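PDB 4FD7: putative arylalkylamine N-Acetyltransferase 7 from Aedes aegypti, which probably transfers an acetyl group to the amine nitrogen of arylalkylamine substrates, as a GNAT-fold N-acetyltransferase. Local coordinates for residues Val14-Gln19 and Tyr31-Leu36; Glu167-Arg172 and Thr195-Val200. One frame throughout, in Å; residues are numbered along the deposited sequence.

Contact 1 of 2, residues Val14-Gln19 and Tyr31-Leu36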
# COMPACT_ATOMS: atom_id res chain seq x y z
N VAL A 14 -12.26 6.86 12.63
CA VAL A 14 -11.05 6.30 13.21
C VAL A 14 -11.19 4.80 13.30
O VAL A 14 -12.13 4.28 13.91
CB VAL A 14 -10.75 6.89 14.60
CG1 VAL A 14 -9.47 6.27 15.18
CG2 VAL A 14 -10.62 8.40 14.49
N TRP A 15 -10.26 4.07 12.70
CA TRP A 15 -10.39 2.62 12.62
C TRP A 15 -9.62 1.85 13.67
O TRP A 15 -10.03 0.76 14.05
CB TRP A 15 -10.00 2.12 11.22
CG TRP A 15 -10.88 2.70 10.14
CD1 TRP A 15 -10.51 3.56 9.15
CD2 TRP A 15 -12.29 2.47 9.96
NE1 TRP A 15 -11.59 3.88 8.36
CE2 TRP A 15 -12.69 3.22 8.84
CE3 TRP A 15 -13.24 1.70 10.64
CZ2 TRP A 15 -14.01 3.23 8.38
CZ3 TRP A 15 -14.55 1.72 10.18
CH2 TRP A 15 -14.92 2.47 9.06
N HIS A 16 -8.49 2.40 14.10
CA HIS A 16 -7.58 1.66 14.97
C HIS A 16 -6.76 2.61 15.84
O HIS A 16 -6.41 3.71 15.41
CB HIS A 16 -6.66 0.80 14.11
CG HIS A 16 -5.70 -0.06 14.87
ND1 HIS A 16 -6.10 -0.92 15.87
CD2 HIS A 16 -4.36 -0.20 14.76
CE1 HIS A 16 -5.04 -1.55 16.35
NE2 HIS A 16 -3.97 -1.13 15.70
N ARG A 17 -6.49 2.21 17.08
CA ARG A 17 -5.62 2.99 17.97
C ARG A 17 -4.61 2.06 18.61
O ARG A 17 -4.91 0.89 18.87
CB ARG A 17 -6.43 3.72 19.05
CG ARG A 17 -7.43 4.74 18.53
CD ARG A 17 -8.08 5.49 19.68
NE ARG A 17 -9.24 6.28 19.29
CZ ARG A 17 -9.18 7.54 18.87
NH1 ARG A 17 -8.01 8.16 18.76
NH2 ARG A 17 -10.29 8.19 18.54
N PHE A 18 -3.41 2.56 18.87
CA PHE A 18 -2.37 1.73 19.43
C PHE A 18 -1.32 2.58 20.12
O PHE A 18 -1.20 3.78 19.84
CB PHE A 18 -1.73 0.88 18.33
CG PHE A 18 -1.01 1.69 17.29
CD1 PHE A 18 0.34 1.99 17.43
CD2 PHE A 18 -1.68 2.17 16.18
CE1 PHE A 18 1.00 2.75 16.47
CE2 PHE A 18 -1.02 2.94 15.21
CZ PHE A 18 0.32 3.21 15.35
N GLN A 19 -0.54 1.96 20.99
CA GLN A 19 0.57 2.65 21.64
C GLN A 19 1.92 2.23 21.05
O GLN A 19 2.14 1.06 20.73
CB GLN A 19 0.56 2.39 23.14
CG GLN A 19 -0.71 2.86 23.84
CD GLN A 19 -0.77 2.42 25.29
OE1 GLN A 19 -0.51 3.21 26.20
NE2 GLN A 19 -1.09 1.15 25.50
N TYR A 31 -1.22 6.56 19.07
CA TYR A 31 -1.37 6.90 17.67
C TYR A 31 -2.74 6.41 17.22
O TYR A 31 -3.35 5.58 17.88
CB TYR A 31 -0.32 6.17 16.82
CG TYR A 31 1.12 6.55 17.09
CD1 TYR A 31 1.78 7.47 16.27
CD2 TYR A 31 1.83 5.97 18.13
CE1 TYR A 31 3.11 7.81 16.51
CE2 TYR A 31 3.15 6.29 18.37
CZ TYR A 31 3.79 7.22 17.55
OH TYR A 31 5.11 7.54 17.79
N ARG A 32 -3.21 6.90 16.08
CA ARG A 32 -4.42 6.37 15.49
C ARG A 32 -4.23 6.17 13.99
O ARG A 32 -3.38 6.83 13.37
CB ARG A 32 -5.61 7.31 15.74
CG ARG A 32 -5.44 8.69 15.11
CD ARG A 32 -6.60 9.60 15.46
NE ARG A 32 -6.51 10.89 14.78
CZ ARG A 32 -5.80 11.92 15.23
NH1 ARG A 32 -5.11 11.82 16.36
NH2 ARG A 32 -5.78 13.05 14.54
N VAL A 33 -5.02 5.26 13.43
CA VAL A 33 -5.13 5.08 11.99
C VAL A 33 -6.58 5.37 11.61
O VAL A 33 -7.51 4.83 12.22
CB VAL A 33 -4.79 3.64 11.56
CG1 VAL A 33 -4.68 3.58 10.02
CG2 VAL A 33 -3.49 3.16 12.22
N GLN A 34 -6.77 6.25 10.63
CA GLN A 34 -8.11 6.71 10.28
C GLN A 34 -8.25 6.99 8.80
O GLN A 34 -7.26 7.02 8.07
CB GLN A 34 -8.45 7.99 11.05
CG GLN A 34 -7.52 9.17 10.73
CD GLN A 34 -8.10 10.51 11.15
OE1 GLN A 34 -7.91 10.95 12.29
NE2 GLN A 34 -8.79 11.16 10.24
N ASP A 35 -9.50 7.20 8.36
CA ASP A 35 -9.75 7.67 6.99
C ASP A 35 -8.94 8.93 6.74
O ASP A 35 -8.84 9.80 7.62
CB ASP A 35 -11.22 8.02 6.78
CG ASP A 35 -12.12 6.81 6.73
OD1 ASP A 35 -11.73 5.78 6.12
OD2 ASP A 35 -13.24 6.91 7.29
N LEU A 36 -8.35 9.03 5.55
CA LEU A 36 -7.59 10.21 5.18
C LEU A 36 -8.55 11.33 4.80
O LEU A 36 -9.29 11.20 3.83
CB LEU A 36 -6.69 9.88 3.98
CG LEU A 36 -5.93 11.07 3.40
CD1 LEU A 36 -4.85 11.54 4.37
CD2 LEU A 36 -5.31 10.72 2.03
O HOH W 1 -5.20 6.77 19.23

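Contact 2 of 2, residues Glu167-Arg172 and Thr195-Val200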
# COMPACT_ATOMS: atom_id res chain seq x y z
N GLU A 167 0.59 -1.68 12.23
CA GLU A 167 -0.71 -1.17 12.70
C GLU A 167 -1.57 -0.51 11.62
O GLU A 167 -2.82 -0.60 11.67
CB GLU A 167 -0.53 -0.26 13.93
CG GLU A 167 0.20 -0.92 15.11
CD GLU A 167 -0.36 -2.29 15.51
OE1 GLU A 167 -1.59 -2.49 15.54
OE2 GLU A 167 0.45 -3.20 15.81
N ILE A 168 -0.93 0.13 10.64
CA ILE A 168 -1.67 0.73 9.54
C ILE A 168 -2.33 -0.39 8.72
O ILE A 168 -3.49 -0.26 8.31
CB ILE A 168 -0.76 1.61 8.63
CG1 ILE A 168 -0.46 2.93 9.33
CG2 ILE A 168 -1.40 1.87 7.29
CD1 ILE A 168 0.68 3.69 8.71
N LEU A 169 -1.60 -1.48 8.50
CA LEU A 169 -2.22 -2.64 7.85
C LEU A 169 -3.31 -3.26 8.70
O LEU A 169 -4.29 -3.79 8.17
CB LEU A 169 -1.19 -3.72 7.56
CG LEU A 169 -0.13 -3.38 6.52
CD1 LEU A 169 0.91 -4.46 6.49
CD2 LEU A 169 -0.77 -3.21 5.14
N ARG A 170 -3.13 -3.26 10.02
CA ARG A 170 -4.10 -3.92 10.87
C ARG A 170 -5.43 -3.19 10.78
O ARG A 170 -6.50 -3.80 10.87
CB ARG A 170 -3.62 -4.03 12.33
CG ARG A 170 -4.39 -5.10 13.10
CD ARG A 170 -4.13 -5.00 14.61
NE ARG A 170 -2.70 -5.03 14.90
CZ ARG A 170 -1.98 -6.14 14.99
NH1 ARG A 170 -2.56 -7.33 14.82
NH2 ARG A 170 -0.68 -6.07 15.26
N ALA A 171 -5.36 -1.88 10.58
CA ALA A 171 -6.57 -1.07 10.38
C ALA A 171 -7.47 -1.48 9.19
O ALA A 171 -8.61 -1.01 9.09
CB ALA A 171 -6.23 0.41 10.28
N ARG A 172 -6.98 -2.33 8.31
CA ARG A 172 -7.77 -2.77 7.17
C ARG A 172 -8.93 -3.65 7.62
O ARG A 172 -9.98 -3.75 6.96
CB ARG A 172 -6.89 -3.53 6.17
CG ARG A 172 -6.01 -2.60 5.33
CD ARG A 172 -5.24 -3.41 4.30
NE ARG A 172 -4.14 -2.63 3.74
CZ ARG A 172 -3.37 -3.05 2.73
NH1 ARG A 172 -3.60 -4.23 2.16
NH2 ARG A 172 -2.39 -2.27 2.29
N THR A 195 7.07 -8.60 6.46
CA THR A 195 7.07 -8.91 7.89
C THR A 195 5.83 -8.33 8.58
O THR A 195 5.17 -9.01 9.39
CB THR A 195 8.35 -8.37 8.56
OG1 THR A 195 9.49 -9.06 8.03
CG2 THR A 195 8.31 -8.56 10.08
N ALA A 196 5.51 -7.09 8.25
CA ALA A 196 4.38 -6.36 8.82
C ALA A 196 3.08 -7.05 8.45
O ALA A 196 2.21 -7.31 9.30
CB ALA A 196 4.39 -4.95 8.31
N ALA A 197 2.96 -7.39 7.16
CA ALA A 197 1.76 -8.05 6.69
C ALA A 197 1.61 -9.41 7.37
O ALA A 197 0.50 -9.81 7.74
CB ALA A 197 1.79 -8.19 5.17
N THR A 198 2.72 -10.10 7.56
CA THR A 198 2.69 -11.40 8.22
C THR A 198 2.18 -11.26 9.65
O THR A 198 1.27 -11.98 10.08
CB THR A 198 4.07 -12.09 8.20
OG1 THR A 198 4.35 -12.54 6.87
CG2 THR A 198 4.10 -13.28 9.17
N ARG A 199 2.72 -10.28 10.37
CA ARG A 199 2.30 -10.04 11.74
C ARG A 199 0.81 -9.70 11.88
O ARG A 199 0.17 -10.04 12.89
CB ARG A 199 3.23 -9.01 12.41
CG ARG A 199 4.67 -9.55 12.52
CD ARG A 199 5.65 -8.59 13.20
NE ARG A 199 6.90 -9.26 13.58
CZ ARG A 199 7.04 -9.94 14.72
NH1 ARG A 199 6.02 -10.05 15.56
NH2 ARG A 199 8.20 -10.52 15.01
N VAL A 200 0.23 -9.06 10.86
CA VAL A 200 -1.22 -8.81 10.85
C VAL A 200 -2.06 -10.08 10.56
O VAL A 200 -3.24 -10.16 10.89
CB VAL A 200 -1.56 -7.67 9.87
CG1 VAL A 200 -3.07 -7.55 9.62
CG2 VAL A 200 -1.02 -6.36 10.43
O HOH W 2 -0.53 -9.44 15.75

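Contact 1 of 2, residues Val14-Gln19 and Tyr31-Leu36
F18 sets CG between its own backbone N and carbonyl carbon (chi1 64°), and Y31 sets CG beside the backbone N (chi1 -65°); the two rings come out nearly parallel, yet slid so far apart that they scarcely overlap. What lies over the F18 face is Y31 CB, a CH-pi contact offset toward the rim, with F18 CZ 3.4 Å from Y31 CB. V33 CG2 meets the same ring at its edge. These residues belong to an antiparallel beta hairpin, strands 14-21 and 28-35, at one side of the GNAT sheet, with 14-21 outermost. F18 with Y31 and H16 with V33 are hydrogen-bonded pairs; R17 with R32 is a non-hydrogen-bonded pair.

Between V14 and H16 the register slips by one residue in a classic beta bulge. V33 O accepts from both W15 N (2.9 Å) and H16 N (3.2 Å), each lying in the carbonyl plane, and V14 then pairs with Q34.

On the face bearing V14, R17, R32 and Q34, the two arginine side chains run side by side in the same direction. V14 CG1 sits over the centre of the R17 guanidinium, and E93 forms a salt bridge with R17, which probably offsets the repulsion between these like charges. A water bridges R17 NH1 and Y31 O. R32 NE in turn donates to Q34 OE1, and Q34 NE2 to D35 O, holding the Q34 amide at both ends. The D35 carboxylate is shared among W15, the backbone N of S13 and R5. W15 NE1 reaches D35 OD1 at 2.9 Å, the oxygen lying in the indole plane while the donor stands well above the carboxylate plane.

Contact 2 of 2, residues Glu167-Arg172 and Thr195-Val200
L169 and V200 form the apolar centre of a helix-to-helix contact in the GNAT fold, between the C-terminal part of helix 164-170 and that of helix 191-200. The two methyls of L169 do different work. With chi2 at 172°, CD1 lies anti to CA and extends to the backbone of the other helix, 3.6 Å from A197 N, and also touches the CB atoms of A196 and A197; these small side chains let the methyl come close to the main chain. CD2 lies over one face of the R172 guanidinium, offset toward its rim.

Both methyls of V200 meet the segment 167-172. CG2 packs against both L169 and R170, at 3.9 Å from L169 CB and 3.8 Å from R170 N, while CG1 approaches R170 CA. L153 of strand 146-155 also touches L169, and L235 of strand 229-236 touches V200.

No direct hydrogen bond joins the segments; the polar link passes through R170. Its chain leaves anti to the backbone N (chi1 -161°), runs on extended, and bends at chi3. The guanidinium grips E167 side-on, in a two-pronged salt bridge: NE donates to OE1 at 2.8 Å and NH2 to OE2 at 3.1 Å, each oxygen met on its syn side. H16 is a probable further partner of E167 OE1. This double grip from R170 fixes the plane of the guanidinium and orients NH1, which donates to a water at 3.1 Å that in turn donates to R199 O at 3.0 Å.

Overall arrangement
From the N terminus, contact 1 closes first: strand 14-21 turns into strand 28-35, bringing residues 14-19 against 31-36 across a short hairpin loop. The chain then builds the rest of the five-stranded antiparallel sheet before entering helix 164-170. Contact 2 closes a second loop, through helix 172-179 and strand 183-188, where helix 191-200 returns to residues 167-172. The two loops follow in series, neither nesting nor crossing. Their centres are about 13 Å apart, and they touch directly: H16 NE2 lies 2.7 Å from E167 OE1, a probable hydrogen bond, and V33 CG1 packs on A171 CB. Helix 164-170 thus ties the edge hairpin to helix 191-200.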